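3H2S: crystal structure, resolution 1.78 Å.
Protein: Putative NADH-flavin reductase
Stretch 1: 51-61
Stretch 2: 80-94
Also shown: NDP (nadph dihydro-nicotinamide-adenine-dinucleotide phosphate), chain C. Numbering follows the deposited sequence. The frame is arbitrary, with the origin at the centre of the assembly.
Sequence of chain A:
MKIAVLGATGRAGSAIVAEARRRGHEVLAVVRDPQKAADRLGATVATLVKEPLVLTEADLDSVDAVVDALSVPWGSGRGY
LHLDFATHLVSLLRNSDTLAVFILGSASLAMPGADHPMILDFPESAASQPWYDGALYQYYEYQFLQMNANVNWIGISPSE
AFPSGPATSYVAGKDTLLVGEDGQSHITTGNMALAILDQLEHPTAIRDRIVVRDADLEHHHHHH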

ATOM      1  N   GLU A  51       2.642   3.444 -17.886  1.00 16.35           N
ATOM      2  CA  GLU A  51       2.485   4.015 -16.546  1.00 16.89           C
ATOM      3  C   GLU A  51       2.823   2.977 -15.474  1.00 12.82           C
ATOM      4  O   GLU A  51       2.362   1.840 -15.532  1.00 12.43           O
ATOM      5  N   PRO A  52       3.669   3.347 -14.508  1.00 11.49           N
ATOM      6  CA  PRO A  52       4.069   2.365 -13.499  1.00  9.62           C
ATOM      7  C   PRO A  52       2.873   1.754 -12.778  1.00 10.28           C
ATOM      8  O   PRO A  52       2.891   0.568 -12.489  1.00  9.02           O
ATOM      9  N   LEU A  53       1.808   2.527 -12.571  1.00 10.68           N
ATOM     10  CA  LEU A  53       0.673   2.041 -11.781  1.00 12.73           C
ATOM     11  C   LEU A  53      -0.184   1.073 -12.596  1.00 14.13           C
ATOM     12  O   LEU A  53      -1.185   0.540 -12.117  1.00 14.03           O
ATOM     13  N   VAL A  54       0.210   0.851 -13.840  1.00 11.98           N
ATOM     14  CA  VAL A  54      -0.561  -0.011 -14.733  1.00 14.42           C
ATOM     15  C   VAL A  54       0.253  -1.231 -15.162  1.00 12.17           C
ATOM     16  O   VAL A  54      -0.270  -2.133 -15.816  1.00 13.19           O
ATOM     17  N   LEU A  55       1.482  -1.326 -14.656  1.00 10.36           N
ATOM     18  CA  LEU A  55       2.275  -2.541 -14.800  1.00  9.98           C
ATOM     19  C   LEU A  55       1.544  -3.776 -14.269  1.00 13.17           C
ATOM     20  O   LEU A  55       0.823  -3.700 -13.273  1.00 10.75           O
ATOM     21  N   THR A  56       1.661  -4.887 -14.997  1.00 14.04           N
ATOM     22  CA  THR A  56       0.965  -6.127 -14.633  1.00 14.21           C
ATOM     23  C   THR A  56       1.963  -7.187 -14.200  1.00 16.61           C
ATOM     24  O   THR A  56       3.163  -7.056 -14.438  1.00 15.38           O
ATOM     25  N   GLU A  57       1.454  -8.286 -13.653  1.00 17.90           N
ATOM     26  CA  GLU A  57       2.316  -9.398 -13.288  1.00 24.86           C
ATOM     27  C   GLU A  57       3.060  -9.924 -14.507  1.00 22.27           C
ATOM     28  O   GLU A  57       4.271 -10.131 -14.451  1.00 24.13           O
ATOM     29  N   ALA A  58       2.358 -10.017 -15.638  1.00 20.10           N
ATOM     30  CA  ALA A  58       2.964 -10.486 -16.879  1.00 21.47           C
ATOM     31  C   ALA A  58       4.134  -9.618 -17.355  1.00 21.16           C
ATOM     32  O   ALA A  58       5.125 -10.140 -17.885  1.00 19.31           O
ATOM     33  N   ASP A  59       4.006  -8.298 -17.208  1.00 19.67           N
ATOM     34  CA  ASP A  59       5.082  -7.377 -17.587  1.00 18.44           C
ATOM     35  C   ASP A  59       6.385  -7.746 -16.889  1.00 19.87           C
ATOM     36  O   ASP A  59       7.473  -7.441 -17.385  1.00 20.36           O
ATOM     37  N   LEU A  60       6.266  -8.272 -15.675  1.00 19.55           N
ATOM     38  CA  LEU A  60       7.417  -8.463 -14.806  1.00 26.00           C
ATOM     39  C   LEU A  60       7.875  -9.918 -14.706  1.00 30.43           C
ATOM     40  O   LEU A  60       8.815 -10.219 -13.983  1.00 30.87           O
ATOM     41  N   ASP A  61       7.197 -10.832 -15.388  1.00 34.75           N
ATOM     42  CA  ASP A  61       7.461 -12.247 -15.136  1.00 40.67           C
ATOM     43  C   ASP A  61       8.772 -12.754 -15.734  1.00 36.95           C
ATOM     44  O   ASP A  61       9.370 -13.702 -15.218  1.00 37.87           O
ATOM     45  N   TYR A  80       2.081  11.394  -2.680  1.00  8.00           N
ATOM     46  CA  TYR A  80       1.470  10.080  -2.477  1.00  7.17           C
ATOM     47  C   TYR A  80       1.969   9.033  -3.477  1.00  8.67           C
ATOM     48  O   TYR A  80       1.881   7.828  -3.220  1.00  7.42           O
ATOM     49  N   LEU A  81       2.422   9.478  -4.649  1.00  8.81           N
ATOM     50  CA  LEU A  81       2.934   8.526  -5.640  1.00  6.96           C
ATOM     51  C   LEU A  81       4.115   7.698  -5.162  1.00  7.35           C
ATOM     52  O   LEU A  81       4.280   6.548  -5.584  1.00  7.70           O
ATOM     53  N   HIS A  82       4.959   8.267  -4.304  1.00  8.63           N
ATOM     54  CA  HIS A  82       6.026   7.485  -3.694  1.00  8.15           C
ATOM     55  C   HIS A  82       5.460   6.213  -3.073  1.00  8.39           C
ATOM     56  O   HIS A  82       6.022   5.118  -3.224  1.00 11.24           O
ATOM     57  N   LEU A  83       4.378   6.379  -2.324  1.00  5.94           N
ATOM     58  CA  LEU A  83       3.689   5.258  -1.711  1.00  6.07           C
ATOM     59  C   LEU A  83       2.973   4.350  -2.725  1.00  7.78           C
ATOM     60  O   LEU A  83       3.187   3.134  -2.735  1.00  6.97           O
ATOM     61  N   ASP A  84       2.151   4.945  -3.588  1.00  5.32           N
ATOM     62  CA  ASP A  84       1.357   4.184  -4.558  1.00  5.97           C
ATOM     63  C   ASP A  84       2.212   3.345  -5.509  1.00  6.63           C
ATOM     64  O   ASP A  84       1.861   2.209  -5.818  1.00  6.32           O
ATOM     65  N   PHE A  85       3.306   3.902  -6.023  1.00  8.10           N
ATOM     66  CA  PHE A  85       4.167   3.102  -6.908  1.00  7.08           C
ATOM     67  C   PHE A  85       4.666   1.859  -6.148  1.00  7.56           C
ATOM     68  O   PHE A  85       4.788   0.779  -6.726  1.00  7.32           O
ATOM     69  N   ALA A  86       5.102   2.050  -4.897  1.00  7.04           N
ATOM     70  CA  ALA A  86       5.656   0.947  -4.123  1.00  6.00           C
ATOM     71  C   ALA A  86       4.614  -0.120  -3.798  1.00  8.00           C
ATOM     72  O   ALA A  86       4.910  -1.321  -3.875  1.00  7.97           O
ATOM     73  N   THR A  87       3.437   0.303  -3.329  1.00  7.23           N
ATOM     74  CA  THR A  87       2.386  -0.663  -2.995  1.00  6.83           C
ATOM     75  C   THR A  87       2.011  -1.448  -4.244  1.00  7.51           C
ATOM     76  O   THR A  87       1.717  -2.640  -4.168  1.00  6.89           O
ATOM     77  N   HIS A  88       1.972  -0.772  -5.393  1.00  7.35           N
ATOM     78  CA  HIS A  88       1.620  -1.460  -6.630  1.00  4.64           C
ATOM     79  C   HIS A  88       2.688  -2.491  -6.981  1.00  6.20           C
ATOM     80  O   HIS A  88       2.374  -3.630  -7.354  1.00  7.91           O
ATOM     81  N   LEU A  89       3.950  -2.071  -6.940  1.00  6.54           N
ATOM     82  CA  LEU A  89       5.056  -3.001  -7.233  1.00  8.90           C
ATOM     83  C   LEU A  89       5.046  -4.240  -6.330  1.00  6.90           C
ATOM     84  O   LEU A  89       5.186  -5.374  -6.802  1.00  8.13           O
ATOM     85  N   VAL A  90       4.944  -4.017  -5.022  1.00  6.73           N
ATOM     86  CA  VAL A  90       4.825  -5.120  -4.069  1.00  6.27           C
ATOM     87  C   VAL A  90       3.683  -6.079  -4.426  1.00  5.59           C
ATOM     88  O   VAL A  90       3.842  -7.306  -4.369  1.00  5.68           O
ATOM     89  N   SER A  91       2.567  -5.537  -4.891  1.00  7.12           N
ATOM     90  CA  SER A  91       1.415  -6.376  -5.201  1.00  7.69           C
ATOM     91  C   SER A  91       1.692  -7.316  -6.367  1.00  9.49           C
ATOM     92  O   SER A  91       1.048  -8.359  -6.493  1.00  9.11           O
ATOM     93  N   LEU A  92       2.688  -6.974  -7.188  1.00  6.43           N
ATOM     94  CA  LEU A  92       3.043  -7.795  -8.352  1.00  8.67           C
ATOM     95  C   LEU A  92       4.092  -8.838  -7.984  1.00  9.88           C
ATOM     96  O   LEU A  92       4.461  -9.667  -8.810  1.00 10.40           O
ATOM     97  N   LEU A  93       4.653  -8.726  -6.786  1.00 10.00           N
ATOM     98  CA  LEU A  93       5.742  -9.610  -6.397  1.00 11.18           C
ATOM     99  C   LEU A  93       5.346 -10.707  -5.412  1.00 12.23           C
ATOM    100  O   LEU A  93       6.205 -11.418  -4.899  1.00 12.24           O
ATOM    101  N   ARG A  94       4.049 -10.881  -5.188  1.00 12.23           N
ATOM    102  CA  ARG A  94       3.583 -11.896  -4.253  1.00 13.14           C
ATOM    103  C   ARG A  94       3.918 -13.295  -4.773  1.00 17.90           C
ATOM    104  O   ARG A  94       3.740 -13.580  -5.946  1.00 17.97           O
TER

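The contact between the two stretches buries 580 Å² in total, and the three largest shares belong to Leu-53 (106 Å²), Leu-92 (86 Å²) and His-88 (70 Å²), together a little under half. Together they set an apolar seam with one direct hydrogen bond across it.

Leu-53 sits in the 3-10 segment 52-54, with Leu-53 CA 6.1 Å from Phe-85 CA. Its CA-to-CB bond points sideways, yet the end of the side chain comes nearer the helix. Both torsions lie between wells (chi1 -103°, chi2 11°). In this conformation Leu-53 CD1 lies 3.6 Å from Phe-85 CD1 and 3.4 Å from Asp-84 O, while Leu-53 CD2 reaches Leu-81 CD2 at 4.0 Å. Pro-52, whose CB points toward the helix, adds a second apolar contact to the same ring, from Pro-52 CB to Phe-85 CD1 at 3.8 Å.

His-88 points toward stretch 1 with chi1 t and chi2 58°, which places its imidazole among backbone carbonyls. His-88 NE2 donates to Leu-55 O at 2.8 Å with an N-H...acceptor angle of 152°, and the acceptor lies near the ring plane, as a good in-plane N-H bond requires. Leu-53 O is 3.5 Å from His-88 NE2 but sits over a ring face, where the angle is too poor for a hydrogen bond. Leu-53 CA lies 4.2 Å from the centroid of the His-88 ring, 28° off the normal, a CH-pi contact.

Leu-92 (m, t) fills the space farther along. Leu-92 CD1 meets Leu-55 CB at 4.0 Å and Leu-60 CD1 at 4.1 Å; Leu-92 CD2 approaches Glu-57 N at 3.8 Å. Leu-60 (m, t) points toward stretch 2, and Leu-60 CD1 also packs on Leu-89 CD1 at 3.6 Å. The turn bearing Leu-60 is held by reciprocal bonds: Thr-56 N donates to Asp-59 OD2 (2.9 Å), and Asp-59 N to Thr-56 OG1 (3.2 Å), the latter capping the helix.

Two waters supplement the direct contacts. Water 1 bridges the backbones, donating to Phe-85 O at 3.2 Å and weakly to Pro-52 O at 3.4 Å. Water 2 lies 2.5 Å from Glu-57 OE2 and 2.7 Å from Ser-91 O, linking two atoms that are themselves 4.4 Å apart.

The NADPH adenine abuts the Pro-52 end of the seam: Pro-52 CD is 3.6 Å from NDP C2A, and Phe-85 CZ is 3.9 Å from NDP C6A, which lies at the edge of the phenyl ring. Both stretches thus contribute to the cofactor's surroundings.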

ATOM      1  CB  GLU A  51       1.048   4.507 -16.362  1.00 18.98           C
ATOM      2  CG  GLU A  51       0.664   5.636 -17.292  1.00 25.28           C
ATOM      3  CD  GLU A  51      -0.805   6.015 -17.165  1.00 33.57           C
ATOM      4  OE1 GLU A  51      -1.565   5.270 -16.501  1.00 46.79           O
ATOM      5  OE2 GLU A  51      -1.203   7.059 -17.729  1.00 50.58           O
ATOM      6  CB  PRO A  52       4.919   3.184 -12.526  1.00 11.76           C
ATOM      7  CG  PRO A  52       5.511   4.259 -13.384  1.00 14.71           C
ATOM      8  CD  PRO A  52       4.464   4.585 -14.434  1.00  9.96           C
ATOM      9  CB  LEU A  53      -0.184   3.213 -11.281  1.00 14.04           C
ATOM     10  CG  LEU A  53      -0.078   3.686  -9.829  1.00 19.69           C
ATOM     11  CD1 LEU A  53       1.072   3.114  -9.050  1.00 16.01           C
ATOM     12  CD2 LEU A  53      -0.135   5.188  -9.718  1.00 16.23           C
ATOM     13  CB  VAL A  54      -1.077   0.799 -15.940  1.00 13.58           C
ATOM     14  CG1 VAL A  54      -1.014   0.014 -17.231  1.00 24.62           C
ATOM     15  CG2 VAL A  54      -2.477   1.331 -15.633  1.00 19.43           C
ATOM     16  CB  LEU A  55       3.620  -2.404 -14.101  1.00 11.85           C
ATOM     17  CG  LEU A  55       4.635  -1.432 -14.708  1.00 15.92           C
ATOM     18  CD1 LEU A  55       5.794  -1.228 -13.729  1.00 17.91           C
ATOM     19  CD2 LEU A  55       5.141  -1.953 -16.055  1.00 11.72           C
ATOM     20  CB  THR A  56       0.176  -6.692 -15.833  1.00 15.57           C
ATOM     21  OG1 THR A  56       1.093  -7.027 -16.880  1.00 15.27           O
ATOM     22  CG2 THR A  56      -0.822  -5.659 -16.343  1.00 17.03           C
ATOM     23  CB  GLU A  57       1.512 -10.520 -12.632  1.00 25.11           C
ATOM     24  CG  GLU A  57       1.467 -10.420 -11.129  1.00 32.38           C
ATOM     25  CD  GLU A  57       1.017 -11.716 -10.476  1.00 42.56           C
ATOM     26  OE1 GLU A  57       1.031 -12.769 -11.160  1.00 39.32           O
ATOM     27  OE2 GLU A  57       0.646 -11.677  -9.284  1.00 46.28           O
ATOM     28  CB  ALA A  58       1.909 -10.624 -17.978  1.00 20.61           C
ATOM     29  CB  ASP A  59       4.712  -5.921 -17.246  1.00 19.36           C
ATOM     30  CG  ASP A  59       3.628  -5.361 -18.145  1.00 21.52           C
ATOM     31  OD1 ASP A  59       3.527  -5.808 -19.309  1.00 22.65           O
ATOM     32  OD2 ASP A  59       2.830  -4.517 -17.662  1.00 21.05           O
ATOM     33  CB  LEU A  60       7.139  -7.908 -13.403  1.00 24.75           C
ATOM     34  CG  LEU A  60       7.213  -6.392 -13.213  1.00 29.46           C
ATOM     35  CD1 LEU A  60       7.325  -6.030 -11.744  1.00 27.33           C
ATOM     36  CD2 LEU A  60       8.358  -5.789 -14.006  1.00 31.66           C
ATOM     37  CB  ASP A  61       6.283 -13.137 -15.540  1.00 44.27           C
ATOM     38  CG  ASP A  61       6.153 -14.367 -14.645  1.00 56.56           C
ATOM     39  OD1 ASP A  61       6.985 -14.525 -13.722  1.00 67.63           O
ATOM     40  OD2 ASP A  61       5.218 -15.172 -14.858  1.00 65.01           O
ATOM     41  CB  TYR A  80      -0.065  10.169  -2.513  1.00  7.74           C
ATOM     42  CG  TYR A  80      -0.604  10.741  -3.803  1.00  8.64           C
ATOM     43  CD1 TYR A  80      -0.720   9.949  -4.933  1.00  6.43           C
ATOM     44  CD2 TYR A  80      -1.117  12.035  -3.852  1.00  9.67           C
ATOM     45  CE1 TYR A  80      -1.259  10.461  -6.118  1.00 11.20           C
ATOM     46  CE2 TYR A  80      -1.586  12.582  -5.042  1.00 11.22           C
ATOM     47  CZ  TYR A  80      -1.660  11.792  -6.164  1.00 13.30           C
ATOM     48  OH  TYR A  80      -2.169  12.324  -7.328  1.00 14.95           O
ATOM     49  CB  LEU A  81       3.272   9.227  -6.947  1.00  8.91           C
ATOM     50  CG  LEU A  81       2.108   9.773  -7.776  1.00 11.35           C
ATOM     51  CD1 LEU A  81       2.640  10.522  -8.996  1.00  9.68           C
ATOM     52  CD2 LEU A  81       1.173   8.646  -8.202  1.00 14.70           C
ATOM     53  CB  HIS A  82       6.746   8.297  -2.624  1.00  8.05           C
ATOM     54  CG  HIS A  82       7.757   9.251  -3.176  1.00 10.46           C
ATOM     55  ND1 HIS A  82       7.622  10.619  -3.079  1.00 15.76           N
ATOM     56  CD2 HIS A  82       8.923   9.031  -3.829  1.00  8.23           C
ATOM     57  CE1 HIS A  82       8.714  11.196  -3.556  1.00  9.75           C
ATOM     58  NE2 HIS A  82       9.506  10.254  -4.039  1.00 11.57           N
ATOM     59  CB  LEU A  83       2.717   5.758  -0.646  1.00  5.86           C
ATOM     60  CG  LEU A  83       1.935   4.717   0.165  1.00  6.97           C
ATOM     61  CD1 LEU A  83       2.882   3.716   0.873  1.00  9.60           C
ATOM     62  CD2 LEU A  83       1.041   5.426   1.169  1.00  6.74           C
ATOM     63  CB  ASP A  84       0.436   5.122  -5.360  1.00  7.22           C
ATOM     64  CG  ASP A  84      -0.742   5.640  -4.536  1.00 10.55           C
ATOM     65  OD1 ASP A  84      -1.029   5.099  -3.438  1.00 11.01           O
ATOM     66  OD2 ASP A  84      -1.370   6.623  -4.979  1.00 11.75           O
ATOM     67  CB  PHE A  85       5.379   3.908  -7.366  1.00  5.79           C
ATOM     68  CG  PHE A  85       5.044   5.118  -8.208  1.00  8.80           C
ATOM     69  CD1 PHE A  85       4.153   5.022  -9.271  1.00  9.71           C
ATOM     70  CD2 PHE A  85       5.804   6.271  -8.087  1.00  8.83           C
ATOM     71  CE1 PHE A  85       3.990   6.067 -10.163  1.00 12.88           C
ATOM     72  CE2 PHE A  85       5.629   7.333  -8.985  1.00  9.93           C
ATOM     73  CZ  PHE A  85       4.689   7.234  -9.989  1.00 12.86           C
ATOM     74  CB  ALA A  86       6.325   1.468  -2.839  1.00  8.40           C
ATOM     75  CB  THR A  87       1.119   0.010  -2.411  1.00  8.82           C
ATOM     76  OG1 THR A  87       0.516   0.859  -3.404  1.00  8.62           O
ATOM     77  CG2 THR A  87       1.448   0.844  -1.137  1.00  6.08           C
ATOM     78  CB  HIS A  88       1.445  -0.469  -7.792  1.00  5.12           C
ATOM     79  CG  HIS A  88       0.958  -1.118  -9.051  1.00  8.33           C
ATOM     80  ND1 HIS A  88      -0.221  -1.828  -9.101  1.00 11.33           N
ATOM     81  CD2 HIS A  88       1.579  -1.338 -10.237  1.00  8.52           C
ATOM     82  CE1 HIS A  88      -0.358  -2.367 -10.302  1.00 10.45           C
ATOM     83  NE2 HIS A  88       0.736  -2.115 -10.997  1.00  9.65           N
ATOM     84  CB  LEU A  89       6.412  -2.289  -7.134  1.00  8.93           C
ATOM     85  CG  LEU A  89       7.618  -3.166  -7.510  1.00  7.39           C
ATOM     86  CD1 LEU A  89       7.408  -3.922  -8.834  1.00  8.82           C
ATOM     87  CD2 LEU A  89       8.915  -2.354  -7.548  1.00 11.66           C
ATOM     88  CB  VAL A  90       4.691  -4.610  -2.605  1.00  6.43           C
ATOM     89  CG1 VAL A  90       4.282  -5.758  -1.661  1.00  7.10           C
ATOM     90  CG2 VAL A  90       6.027  -3.999  -2.141  1.00  7.44           C
ATOM     91  CB  SER A  91       0.183  -5.521  -5.487  1.00  8.06           C
ATOM     92  OG  SER A  91       0.197  -5.018  -6.817  1.00 12.20           O
ATOM     93  CB  LEU A  92       3.597  -6.916  -9.482  1.00 10.53           C
ATOM     94  CG  LEU A  92       2.744  -5.729  -9.928  1.00 12.62           C
ATOM     95  CD1 LEU A  92       3.472  -4.921 -10.998  1.00 10.87           C
ATOM     96  CD2 LEU A  92       1.401  -6.248 -10.461  1.00 19.48           C
ATOM     97  CB  LEU A  93       6.907  -8.795  -5.850  1.00 13.15           C
ATOM     98  CG  LEU A  93       7.366  -7.671  -6.779  1.00 19.39           C
ATOM     99  CD1 LEU A  93       8.507  -6.942  -6.141  1.00 14.65           C
ATOM    100  CD2 LEU A  93       7.761  -8.242  -8.139  1.00 12.92           C
ATOM    101  CB  ARG A  94       2.076 -11.754  -4.034  1.00  9.19           C
ATOM    102  CG  ARG A  94       1.690 -10.350  -3.551  1.00 11.25           C
ATOM    103  CD  ARG A  94       2.200 -10.104  -2.133  1.00  9.40           C
ATOM    104  NE  ARG A  94       1.669  -8.844  -1.608  1.00  8.30           N
ATOM    105  CZ  ARG A  94       2.011  -8.307  -0.447  1.00  8.97           C
ATOM    106  NH1 ARG A  94       2.923  -8.905   0.311  1.00 11.06           N
ATOM    107  NH2 ARG A  94       1.494  -7.138  -0.080  1.00  9.35           N
TER
HETATM  108  PA  NDP C 301      14.199  12.061 -10.904  1.00 15.04           P
HETATM  109  O1A NDP C 301      13.419  13.352 -10.519  1.00 12.73           O
HETATM  110  O2A NDP C 301      15.447  12.203 -11.706  1.00  9.47           O
HETATM  111  O5B NDP C 301      12.934  11.387 -11.807  1.00 29.10           O
HETATM  112  C5B NDP C 301      12.700  10.034 -11.339  1.00 25.25           C
HETATM  113  C4B NDP C 301      11.847   9.235 -12.400  1.00 12.08           C
HETATM  114  O4B NDP C 301      10.481   9.392 -12.072  1.00 10.89           O
HETATM  115  C3B NDP C 301      11.986   9.807 -13.851  1.00 14.19           C
HETATM  116  O3B NDP C 301      12.352   8.728 -14.653  1.00 15.92           O
HETATM  117  C2B NDP C 301      10.510  10.290 -14.165  1.00 13.50           C
HETATM  118  O2B NDP C 301      10.094  10.218 -15.483  1.00 15.08           O
HETATM  119  C1B NDP C 301       9.734   9.293 -13.249  1.00 11.85           C
HETATM  120  N9A NDP C 301       8.389   9.808 -12.944  1.00 13.22           N
HETATM  121  C8A NDP C 301       8.135  10.966 -12.163  1.00 16.22           C
HETATM  122  N7A NDP C 301       6.832  11.210 -12.004  1.00 16.77           N
HETATM  123  C5A NDP C 301       6.197  10.149 -12.683  1.00 17.08           C
HETATM  124  C6A NDP C 301       4.828   9.865 -12.830  1.00 14.64           C
HETATM  125  N6A NDP C 301       3.920  10.730 -12.296  1.00 19.27           N
HETATM  126  N1A NDP C 301       4.452   8.914 -13.759  1.00 15.62           N
HETATM  127  C2A NDP C 301       5.440   8.096 -14.230  1.00 10.46           C
HETATM  128  N3A NDP C 301       6.786   8.147 -13.996  1.00 17.66           N
HETATM  129  C4A NDP C 301       7.142   9.259 -13.267  1.00 16.10           C
HETATM  130  O3  NDP C 301      14.557  11.573  -9.447  1.00 13.94           O
HETATM  131  PN  NDP C 301      15.858  11.157  -8.571  1.00 12.69           P
HETATM  132  O1N NDP C 301      16.710  10.182  -9.405  1.00  9.79           O
HETATM  133  O2N NDP C 301      16.538  12.467  -8.311  1.00 13.11           O
HETATM  134  O5D NDP C 301      15.427  10.358  -7.214  1.00 14.73           O
HETATM  135  C5D NDP C 301      15.326   8.931  -7.169  1.00 12.53           C
HETATM  136  C4D NDP C 301      14.945   8.547  -5.728  1.00  9.36           C
HETATM  137  O4D NDP C 301      15.873   9.220  -4.895  1.00 12.34           O
HETATM  138  C3D NDP C 301      13.516   8.918  -5.233  1.00 11.45           C
HETATM  139  O3D NDP C 301      13.053   7.957  -4.356  1.00 11.90           O
HETATM  140  C2D NDP C 301      13.796  10.304  -4.546  1.00 15.02           C
HETATM  141  O2D NDP C 301      12.873  10.562  -3.518  1.00 14.55           O
HETATM  142  C1D NDP C 301      15.186   9.949  -3.906  1.00  9.92           C
HETATM  143  N1N NDP C 301      15.866  11.147  -3.417  1.00 14.14           N
HETATM  144  C2N NDP C 301      16.030  11.247  -1.972  1.00 13.62           C
HETATM  145  C3N NDP C 301      16.524  12.607  -1.478  1.00 15.60           C
HETATM  146  C7N NDP C 301      17.148  12.461  -0.100  1.00 22.49           C
HETATM  147  O7N NDP C 301      16.620  11.737   0.731  1.00 27.19           O
HETATM  148  N7N NDP C 301      18.212  13.283   0.241  1.00 28.15           N
HETATM  149  C4N NDP C 301      17.318  13.491  -2.417  1.00 14.22           C
HETATM  150  C5N NDP C 301      16.836  13.473  -3.846  1.00 14.98           C
HETATM  151  C6N NDP C 301      16.160  12.219  -4.355  1.00 14.77           C
HETATM  152  P2B NDP C 301      10.555  11.355 -16.557  1.00 18.35           P
HETATM  153  O1X NDP C 301      12.088  11.177 -16.855  1.00 18.31           O
HETATM  154  O2X NDP C 301       9.865  10.970 -17.918  1.00 16.22           O
HETATM  155  O3X NDP C 301      10.252  12.737 -16.089  1.00 21.30           O
HETATM  156  O   HOH W   1       4.802  -0.279  -9.748  1.00 33.14           O
HETATM  157  O   HOH W   2       1.733 -10.875  -7.197  1.00 26.07           O